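PDB 4I5J: Serine/threonine-protein phosphatase 2A regulatory subunit B'' subunit alpha from Homo sapiens, which serves as a calcium-binding EF-hand regulatory subunit of the PP2A phosphatase, where it might modulate substrate selectivity, catalytic activity and localization. Local coordinates for residues L91-L96 and T107-Y112; S147-E152 and F215-C220; D204-M209 and K251-D256. All coordinates share one frame; numbering follows the deposited sequence.

Interaction 1: residues L91-L96 and T107-Y112; sequences LQTLAL and TDYFSY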
loop_
_atom_site.group_PDB
_atom_site.type_symbol
_atom_site.label_atom_id
_atom_site.label_comp_id
_atom_site.label_asym_id
_atom_site.label_seq_id
_atom_site.Cartn_x
_atom_site.Cartn_y
_atom_site.Cartn_z
ATOM N N LEU A 91 2.380 14.820 12.588
ATOM C CA LEU A 91 2.991 15.920 13.320
ATOM C C LEU A 91 3.504 15.418 14.649
ATOM O O LEU A 91 4.604 15.780 15.048
ATOM C CB LEU A 91 2.022 17.087 13.481
ATOM C CG LEU A 91 1.670 17.796 12.167
ATOM C CD1 LEU A 91 0.834 19.036 12.420
ATOM C CD2 LEU A 91 2.947 18.153 11.422
ATOM N N GLN A 92 2.737 14.557 15.323
ATOM C CA GLN A 92 3.224 13.931 16.567
ATOM C C GLN A 92 4.507 13.135 16.333
ATOM O O GLN A 92 5.432 13.170 17.135
ATOM C CB GLN A 92 2.169 13.009 17.181
ATOM C CG GLN A 92 2.713 12.172 18.320
ATOM C CD GLN A 92 1.869 10.958 18.588
ATOM O OE1 GLN A 92 0.915 10.664 17.852
ATOM N NE2 GLN A 92 2.214 10.234 19.634
ATOM N N THR A 93 4.575 12.416 15.218
ATOM C CA THR A 93 5.780 11.654 14.910
ATOM C C THR A 93 6.989 12.592 14.689
ATOM O O THR A 93 8.117 12.256 15.031
ATOM C CB THR A 93 5.574 10.767 13.655
ATOM O OG1 THR A 93 4.537 9.810 13.908
ATOM C CG2 THR A 93 6.847 10.013 13.328
ATOM N N LEU A 94 6.757 13.764 14.111
ATOM C CA LEU A 94 7.824 14.758 14.000
ATOM C C LEU A 94 8.266 15.197 15.384
ATOM O O LEU A 94 9.453 15.332 15.656
ATOM C CB LEU A 94 7.360 15.980 13.206
ATOM C CG LEU A 94 7.291 15.791 11.697
ATOM C CD1 LEU A 94 7.178 17.152 10.998
ATOM C CD2 LEU A 94 8.517 15.039 11.236
ATOM N N ALA A 95 7.300 15.422 16.267
ATOM C CA ALA A 95 7.619 15.807 17.638
ATOM C C ALA A 95 8.463 14.731 18.339
ATOM O O ALA A 95 9.363 15.046 19.127
ATOM C CB ALA A 95 6.346 16.090 18.412
ATOM N N LEU A 96 8.181 13.463 18.038
ATOM C CA LEU A 96 8.900 12.348 18.660
ATOM C C LEU A 96 10.278 12.169 18.019
ATOM O O LEU A 96 11.236 11.790 18.672
ATOM C CB LEU A 96 8.099 11.044 18.548
ATOM C CG LEU A 96 6.779 10.888 19.312
ATOM C CD1 LEU A 96 6.076 9.586 18.910
ATOM C CD2 LEU A 96 6.986 10.919 20.830
ATOM N N THR A 107 9.004 3.950 14.218
ATOM C CA THR A 107 8.548 2.908 13.316
ATOM C C THR A 107 7.454 3.405 12.359
ATOM O O THR A 107 7.162 2.746 11.357
ATOM C CB THR A 107 8.054 1.680 14.109
ATOM O OG1 THR A 107 7.071 2.108 15.056
ATOM C CG2 THR A 107 9.224 1.008 14.867
ATOM N N ASP A 108 6.839 4.547 12.659
ATOM C CA ASP A 108 5.965 5.165 11.668
ATOM C C ASP A 108 6.810 6.065 10.781
ATOM O O ASP A 108 7.555 6.891 11.288
ATOM C CB ASP A 108 4.860 5.987 12.322
ATOM C CG ASP A 108 3.917 5.143 13.165
ATOM O OD1 ASP A 108 3.630 3.987 12.791
ATOM O OD2 ASP A 108 3.461 5.654 14.207
ATOM N N TYR A 109 6.694 5.871 9.465
ATOM C CA TYR A 109 7.317 6.717 8.437
ATOM C C TYR A 109 8.820 6.586 8.319
ATOM O O TYR A 109 9.309 6.266 7.246
ATOM C CB TYR A 109 6.969 8.208 8.590
ATOM C CG TYR A 109 5.508 8.471 8.861
ATOM C CD1 TYR A 109 5.106 8.926 10.104
ATOM C CD2 TYR A 109 4.533 8.249 7.885
ATOM C CE1 TYR A 109 3.794 9.162 10.386
ATOM C CE2 TYR A 109 3.176 8.470 8.170
ATOM C CZ TYR A 109 2.831 8.924 9.440
ATOM O OH TYR A 109 1.535 9.193 9.802
ATOM N N PHE A 110 9.545 6.827 9.419
ATOM C CA PHE A 110 10.965 7.183 9.346
ATOM C C PHE A 110 12.006 6.097 9.478
ATOM O O PHE A 110 13.175 6.334 9.148
ATOM C CB PHE A 110 11.281 8.273 10.371
ATOM C CG PHE A 110 10.689 9.587 10.014
ATOM C CD1 PHE A 110 9.499 10.000 10.583
ATOM C CD2 PHE A 110 11.297 10.392 9.068
ATOM C CE1 PHE A 110 8.933 11.207 10.224
ATOM C CE2 PHE A 110 10.741 11.614 8.714
ATOM C CZ PHE A 110 9.558 12.016 9.280
ATOM N N SER A 111 11.602 4.939 9.987
ATOM C CA SER A 111 12.545 3.884 10.344
ATOM C C SER A 111 13.478 3.559 9.215
ATOM O O SER A 111 13.014 3.328 8.097
ATOM C CB SER A 111 11.792 2.616 10.693
ATOM O OG SER A 111 12.675 1.511 10.808
ATOM N N TYR A 112 14.785 3.536 9.498
ATOM C CA TYR A 112 15.759 3.181 8.474
ATOM C C TYR A 112 15.732 1.694 8.193
ATOM O O TYR A 112 15.820 1.276 7.032
ATOM C CB TYR A 112 17.202 3.607 8.832
ATOM C CG TYR A 112 18.097 3.419 7.633
ATOM C CD1 TYR A 112 18.165 4.389 6.648
ATOM C CD2 TYR A 112 18.806 2.233 7.446
ATOM C CE1 TYR A 112 18.956 4.213 5.522
ATOM C CE2 TYR A 112 19.579 2.043 6.341
ATOM C CZ TYR A 112 19.659 3.032 5.378
ATOM O OH TYR A 112 20.455 2.832 4.272
HETATM O O HOH W 1 4.535 7.688 15.540
#

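Interaction 2: residues S147-E152 and F215-C220; sequences SSRIIE and FYEEQC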
loop_
_atom_site.group_PDB
_atom_site.type_symbol
_atom_site.label_atom_id
_atom_site.label_comp_id
_atom_site.label_asym_id
_atom_site.label_seq_id
_atom_site.Cartn_x
_atom_site.Cartn_y
_atom_site.Cartn_z
ATOM N N SER A 147 -2.045 -14.032 -7.059
ATOM C CA SER A 147 -2.533 -14.615 -8.308
ATOM C C SER A 147 -2.182 -13.759 -9.512
ATOM O O SER A 147 -2.077 -12.533 -9.396
ATOM C CB SER A 147 -4.056 -14.806 -8.241
ATOM O OG SER A 147 -4.754 -13.579 -8.407
ATOM N N SER A 148 -2.037 -14.380 -10.678
ATOM C CA SER A 148 -1.721 -13.611 -11.876
ATOM C C SER A 148 -2.800 -12.578 -12.207
ATOM O O SER A 148 -2.530 -11.568 -12.879
ATOM C CB SER A 148 -1.521 -14.526 -13.075
ATOM O OG SER A 148 -2.762 -14.816 -13.688
ATOM N N ARG A 149 -4.029 -12.838 -11.767
ATOM C CA ARG A 149 -5.114 -11.923 -12.073
ATOM C C ARG A 149 -5.077 -10.669 -11.193
ATOM O O ARG A 149 -5.301 -9.563 -11.676
ATOM C CB ARG A 149 -6.472 -12.629 -12.016
ATOM C CG ARG A 149 -6.774 -13.373 -13.317
ATOM C CD ARG A 149 -7.987 -14.328 -13.223
ATOM N NE ARG A 149 -8.156 -15.025 -14.500
ATOM C CZ ARG A 149 -9.142 -15.868 -14.789
ATOM N NH1 ARG A 149 -10.080 -16.140 -13.897
ATOM N NH2 ARG A 149 -9.191 -16.430 -15.985
ATOM N N ILE A 150 -4.785 -10.837 -9.911
ATOM C CA ILE A 150 -4.607 -9.668 -9.060
ATOM C C ILE A 150 -3.354 -8.866 -9.496
ATOM O O ILE A 150 -3.392 -7.645 -9.544
ATOM C CB ILE A 150 -4.589 -10.047 -7.553
ATOM C CG1 ILE A 150 -5.108 -8.885 -6.710
ATOM C CG2 ILE A 150 -3.205 -10.585 -7.116
ATOM C CD1 ILE A 150 -6.624 -8.593 -6.931
ATOM N N ILE A 151 -2.286 -9.551 -9.889
ATOM C CA ILE A 151 -1.058 -8.862 -10.310
ATOM C C ILE A 151 -1.313 -8.053 -11.583
ATOM O O ILE A 151 -0.903 -6.899 -11.696
ATOM C CB ILE A 151 0.118 -9.849 -10.533
ATOM C CG1 ILE A 151 0.493 -10.571 -9.228
ATOM C CG2 ILE A 151 1.322 -9.137 -11.135
ATOM C CD1 ILE A 151 0.977 -9.683 -8.118
ATOM N N GLU A 152 -2.026 -8.656 -12.525
ATOM C CA GLU A 152 -2.451 -7.959 -13.732
ATOM C C GLU A 152 -3.254 -6.714 -13.364
ATOM O O GLU A 152 -3.098 -5.654 -13.979
ATOM C CB GLU A 152 -3.267 -8.906 -14.628
ATOM C CG GLU A 152 -3.735 -8.317 -15.942
ATOM C CD GLU A 152 -4.348 -9.378 -16.856
ATOM O OE1 GLU A 152 -4.343 -10.576 -16.480
ATOM O OE2 GLU A 152 -4.837 -9.017 -17.950
ATOM N N PHE A 215 -11.742 -13.705 -10.063
ATOM C CA PHE A 215 -10.553 -14.002 -9.264
ATOM C C PHE A 215 -10.602 -15.411 -8.728
ATOM O O PHE A 215 -9.584 -16.113 -8.713
ATOM C CB PHE A 215 -10.386 -13.000 -8.116
ATOM C CG PHE A 215 -10.168 -11.614 -8.589
ATOM C CD1 PHE A 215 -8.944 -11.238 -9.117
ATOM C CD2 PHE A 215 -11.187 -10.684 -8.534
ATOM C CE1 PHE A 215 -8.749 -9.958 -9.589
ATOM C CE2 PHE A 215 -10.994 -9.399 -9.000
ATOM C CZ PHE A 215 -9.789 -9.035 -9.533
ATOM N N TYR A 216 -11.776 -15.836 -8.277
ATOM C CA TYR A 216 -11.873 -17.156 -7.646
ATOM C C TYR A 216 -11.647 -18.298 -8.641
ATOM O O TYR A 216 -11.132 -19.352 -8.282
ATOM C CB TYR A 216 -13.170 -17.334 -6.855
ATOM C CG TYR A 216 -13.223 -18.656 -6.097
ATOM C CD1 TYR A 216 -12.335 -18.929 -5.062
ATOM C CD2 TYR A 216 -14.135 -19.639 -6.440
ATOM C CE1 TYR A 216 -12.372 -20.144 -4.382
ATOM C CE2 TYR A 216 -14.182 -20.853 -5.762
ATOM C CZ TYR A 216 -13.299 -21.100 -4.740
ATOM O OH TYR A 216 -13.349 -22.310 -4.074
ATOM N N GLU A 217 -12.005 -18.067 -9.898
ATOM C CA GLU A 217 -11.876 -19.079 -10.937
ATOM C C GLU A 217 -10.418 -19.352 -11.311
ATOM O O GLU A 217 -10.092 -20.441 -11.768
ATOM C CB GLU A 217 -12.704 -18.663 -12.166
ATOM C CG GLU A 217 -13.206 -19.819 -13.053
ATOM C CD GLU A 217 -12.442 -19.867 -14.364
ATOM O OE1 GLU A 217 -11.735 -18.866 -14.677
ATOM O OE2 GLU A 217 -12.539 -20.896 -15.066
ATOM N N GLU A 218 -9.533 -18.377 -11.111
ATOM C CA GLU A 218 -8.103 -18.652 -11.279
ATOM C C GLU A 218 -7.592 -19.492 -10.126
ATOM O O GLU A 218 -6.848 -20.435 -10.351
ATOM C CB GLU A 218 -7.249 -17.384 -11.415
ATOM C CG GLU A 218 -5.791 -17.687 -11.770
ATOM C CD GLU A 218 -4.851 -16.531 -11.469
ATOM O OE1 GLU A 218 -5.340 -15.456 -11.072
ATOM O OE2 GLU A 218 -3.621 -16.696 -11.624
ATOM N N GLN A 219 -7.989 -19.160 -8.898
ATOM C CA GLN A 219 -7.626 -19.986 -7.744
ATOM C C GLN A 219 -8.178 -21.392 -7.988
ATOM O O GLN A 219 -7.598 -22.390 -7.544
ATOM C CB GLN A 219 -8.243 -19.437 -6.450
ATOM C CG GLN A 219 -8.035 -17.966 -6.187
ATOM C CD GLN A 219 -6.686 -17.675 -5.551
ATOM O OE1 GLN A 219 -5.682 -17.522 -6.252
ATOM N NE2 GLN A 219 -6.655 -17.587 -4.212
ATOM N N CYS A 220 -9.306 -21.480 -8.691
ATOM C CA CYS A 220 -9.799 -22.809 -9.052
ATOM C C CYS A 220 -8.898 -23.485 -10.103
ATOM O O CYS A 220 -8.454 -24.617 -9.896
ATOM C CB CYS A 220 -11.266 -22.782 -9.472
ATOM S SG CYS A 220 -12.380 -22.373 -8.085
HETATM O O HOH W 2 -7.283 -14.647 -8.204
#

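Interaction 3: residues D204-M209 and K251-D256; sequences DGVLSM and KITLRD. With CA (calcium ion), chain B.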
loop_
_atom_site.group_PDB
_atom_site.type_symbol
_atom_site.label_atom_id
_atom_site.label_comp_id
_atom_site.label_asym_id
_atom_site.label_seq_id
_atom_site.Cartn_x
_atom_site.Cartn_y
_atom_site.Cartn_z
ATOM N N ASP A 204 -16.545 0.502 -10.769
ATOM C CA ASP A 204 -17.798 1.170 -10.412
ATOM C C ASP A 204 -17.980 1.404 -8.916
ATOM O O ASP A 204 -19.014 1.893 -8.489
ATOM C CB ASP A 204 -19.020 0.423 -10.984
ATOM C CG ASP A 204 -19.181 -0.990 -10.415
ATOM O OD1 ASP A 204 -18.311 -1.445 -9.620
ATOM O OD2 ASP A 204 -20.178 -1.658 -10.791
ATOM N N GLY A 205 -16.991 1.049 -8.112
ATOM C CA GLY A 205 -17.074 1.309 -6.680
ATOM C C GLY A 205 -17.675 0.163 -5.873
ATOM O O GLY A 205 -17.778 0.258 -4.660
ATOM N N VAL A 206 -18.089 -0.921 -6.529
ATOM C CA VAL A 206 -18.545 -2.098 -5.796
ATOM C C VAL A 206 -17.965 -3.371 -6.399
ATOM O O VAL A 206 -17.613 -3.392 -7.573
ATOM C CB VAL A 206 -20.070 -2.242 -5.820
ATOM C CG1 VAL A 206 -20.745 -0.924 -5.412
ATOM C CG2 VAL A 206 -20.537 -2.710 -7.198
ATOM N N LEU A 207 -17.881 -4.432 -5.590
ATOM C CA LEU A 207 -17.416 -5.727 -6.053
ATOM C C LEU A 207 -18.657 -6.538 -6.351
ATOM O O LEU A 207 -19.424 -6.839 -5.447
ATOM C CB LEU A 207 -16.565 -6.418 -4.977
ATOM C CG LEU A 207 -15.371 -5.584 -4.502
ATOM C CD1 LEU A 207 -14.469 -6.391 -3.581
ATOM C CD2 LEU A 207 -14.592 -5.033 -5.696
ATOM N N SER A 208 -18.875 -6.836 -7.627
ATOM C CA SER A 208 -20.020 -7.630 -8.044
ATOM C C SER A 208 -19.630 -9.101 -7.957
ATOM O O SER A 208 -18.438 -9.431 -7.827
ATOM C CB SER A 208 -20.393 -7.272 -9.476
ATOM O OG SER A 208 -19.291 -7.538 -10.343
ATOM N N MET A 209 -20.615 -9.990 -8.038
ATOM C CA MET A 209 -20.338 -11.407 -7.846
ATOM C C MET A 209 -19.536 -11.972 -9.000
ATOM O O MET A 209 -18.829 -12.972 -8.841
ATOM C CB MET A 209 -21.626 -12.206 -7.661
ATOM C CG MET A 209 -22.356 -11.870 -6.385
ATOM S SD MET A 209 -23.941 -12.754 -6.343
ATOM C CE MET A 209 -24.681 -12.107 -4.831
ATOM N N LYS A 251 -23.223 -6.279 -4.419
ATOM C CA LYS A 251 -22.546 -4.987 -4.592
ATOM C C LYS A 251 -21.749 -4.634 -3.327
ATOM O O LYS A 251 -22.112 -3.743 -2.566
ATOM C CB LYS A 251 -23.552 -3.879 -4.957
ATOM C CG LYS A 251 -24.342 -4.159 -6.250
ATOM C CD LYS A 251 -25.470 -3.169 -6.497
ATOM C CE LYS A 251 -24.954 -1.767 -6.671
ATOM N NZ LYS A 251 -24.153 -1.641 -7.911
ATOM N N ILE A 252 -20.666 -5.364 -3.093
ATOM C CA ILE A 252 -19.848 -5.150 -1.899
ATOM C C ILE A 252 -19.036 -3.872 -1.984
ATOM O O ILE A 252 -18.309 -3.660 -2.958
ATOM C CB ILE A 252 -18.902 -6.348 -1.666
ATOM C CG1 ILE A 252 -19.739 -7.590 -1.340
ATOM C CG2 ILE A 252 -17.912 -6.071 -0.523
ATOM C CD1 ILE A 252 -18.981 -8.862 -1.486
ATOM N N THR A 253 -19.153 -3.018 -0.964
ATOM C CA THR A 253 -18.452 -1.744 -0.962
ATOM C C THR A 253 -17.182 -1.723 -0.097
ATOM O O THR A 253 -16.929 -2.606 0.725
ATOM C CB THR A 253 -19.357 -0.581 -0.489
ATOM O OG1 THR A 253 -19.594 -0.687 0.921
ATOM C CG2 THR A 253 -20.678 -0.573 -1.237
ATOM N N LEU A 254 -16.378 -0.687 -0.282
ATOM C CA LEU A 254 -15.177 -0.545 0.520
ATOM C C LEU A 254 -15.614 -0.399 1.981
ATOM O O LEU A 254 -15.059 -1.028 2.884
ATOM C CB LEU A 254 -14.396 0.677 0.059
ATOM C CG LEU A 254 -13.153 1.005 0.877
ATOM C CD1 LEU A 254 -12.152 -0.143 0.788
ATOM C CD2 LEU A 254 -12.563 2.289 0.337
ATOM N N ARG A 255 -16.638 0.415 2.192
ATOM C CA ARG A 255 -17.240 0.557 3.504
ATOM C C ARG A 255 -17.624 -0.799 4.116
ATOM O O ARG A 255 -17.346 -1.028 5.291
ATOM C CB ARG A 255 -18.458 1.472 3.416
ATOM C CG ARG A 255 -18.938 2.011 4.747
ATOM C CD ARG A 255 -20.137 2.947 4.555
ATOM N NE ARG A 255 -20.315 3.832 5.703
ATOM C CZ ARG A 255 -20.994 3.510 6.800
ATOM N NH1 ARG A 255 -21.577 2.321 6.904
ATOM N NH2 ARG A 255 -21.093 4.381 7.796
ATOM N N ASP A 256 -18.244 -1.695 3.338
ATOM C CA ASP A 256 -18.612 -3.022 3.868
ATOM C C ASP A 256 -17.360 -3.786 4.298
ATOM O O ASP A 256 -17.343 -4.455 5.332
ATOM C CB ASP A 256 -19.347 -3.877 2.836
ATOM C CG ASP A 256 -20.675 -3.285 2.398
ATOM O OD1 ASP A 256 -21.409 -2.688 3.213
ATOM O OD2 ASP A 256 -20.980 -3.425 1.201
HETATM CA CA CA B . -17.104 -3.429 -9.814
HETATM O O HOH W 3 -19.175 -4.252 -10.752
HETATM O O HOH W 4 -16.872 1.095 -2.251
#

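Interaction 1: residues L91-L96 and T107-Y112
T93, on helix 90-97, is the residue that comes closest in backbone to the loop T107-Y112, with its CA 7.3 Å from that of D108. The loop turns sharply there: F110 N bonds back to D108 O at 2.7 Å, and Y109 sits between them at phi 71°, psi -57°, a classic gamma turn. T93 fits into this bend. Its methyl is anti to the backbone N, where CG2 lies 3.8 Å from F110 CD1 at the edge of that ring. The hydroxyl branch goes to the edge of the other ring, OG1 standing 3.7 Å from Y109 CE1. From the next residue, L94 CD2 reaches F110 CZ at 3.7 Å, approaching the ring obliquely. A water completes the polar side, donating to both T93 OG1 and D108 OD2 at 2.7 Å. N89 grips all three polar side chains: its O bonds to T93 OG1, its ND2 to D108 OD2 and its OD1 to Y109 OH. V64 of helix 54-72 also touches F110. The connecting loop folds back onto helix 90-97 just before helix 112-125, which S111 N-caps, consistent with the EF-hand-like helical region in the N-terminal part of this fragment, away from the calcium site.

Interaction 2: residues S147-E152 and F215-C220
S147-E152 presents the start of helix 148-154 to the flank of helix 209-226 at F215-C220, the two short axes coming within 9.8 Å and running closer to antiparallel, at 141°. E218 and R149 carry most of the contact. The E218 CG is anti to the backbone N and the chain stays extended, which takes the carboxylate straight to the first amides of the other helix. OE2 accepts from S148 N at 3.0 Å on its syn lone pair, and from S148 OG at 2.9 Å, well above the carboxylate plane. OE1 takes R149 N at 3.0 Å. The next amide, I150 N, is capped by the N-cap residue S147, donating to its OG at 3.1 Å. S147 OG in turn donates to a water that donates to F215 O at 2.8 Å. R149 slides past E218 in the opposite direction and ends in a salt bridge, NH1 to E217 OE1 at 3.3 Å, with the two flat groups 26° apart; NH1 also bonds to Y214 O, and the guanidinium makes a cation-pi contact with Y214. On the apolar side I150 CD1 meets F215 CE1 at 3.7 Å, with M199 of helix 189-199 against both. A buried carboxylate held by a helix's first amides, with the arginine's charge nearby, is consistent with a stabilised, ionised E218.

Interaction 3: residues D204-M209 and K251-D256
The peptide carbonyls of I252 and L207 are the flat groups that join these segments. L207 N meets I252 O at 2.8 Å in the carbonyl plane, on a lone pair, whereas I252 N comes to L207 O at 3.0 Å tilted 30° from its plane. This reciprocal pair makes a single antiparallel bridge, a short link like the one that joins the loops of paired EF-hands, here between the calcium loop and the segment leading into helix 254-260, for which no bound metal is seen. The D204 carboxylate is used on two counts: OD1 binds the calcium ion at 2.3 Å and also accepts V206 N at 3.1 Å from above its plane, 52° out of it, closing an Asx turn. V206 then turns its carbonyl inward, its O also 2.3 Å from the metal. D200, D202, E211 and a water complete the site, and the water donates to D204 OD2.

The V206 side chain points across to K251, CG2 3.8 Å from NZ; the lysine chain bends at its last two torsions, which brings NZ back to the valine methyl, and the two side chains cross at a slant. L207 and I252 send their side chains to a common apolar side, CB to CB 4.1 Å, where F266 and L257 touch both. G205, at phi 92°, has a backbone shape that calls for glycine. Beyond the bridge, T253 and D256 form a capping box: T253 OG1 accepts from D256 N, and D256 OD2 takes T253 N from above its carboxylate plane. Next to it a water joins the two segments, donating to G205 O and accepting from L254 N, each at 2.7 Å.

Interaction 1 stands apart: its centre lies about 37 Å from that of interaction 2 and about 34 Å from that of interaction 3, on the opposite side of the chain's centre, and it closes along the sequence before either opens. Interactions 2 and 3 are neighbours, centres about 18 Å and nearest atoms about 7 Å apart, and their segments alternate along the chain. Helix 209-226 connects them: it starts at the end of D204-M209 and carries F215-C220. Helix 263-271 also serves both, F271 touching S147 and I150, F266 touching L207 and I252. The calcium loop is thus tied to the surrounding C-terminal helices, while interaction 1 packs N-terminal elements on the far side.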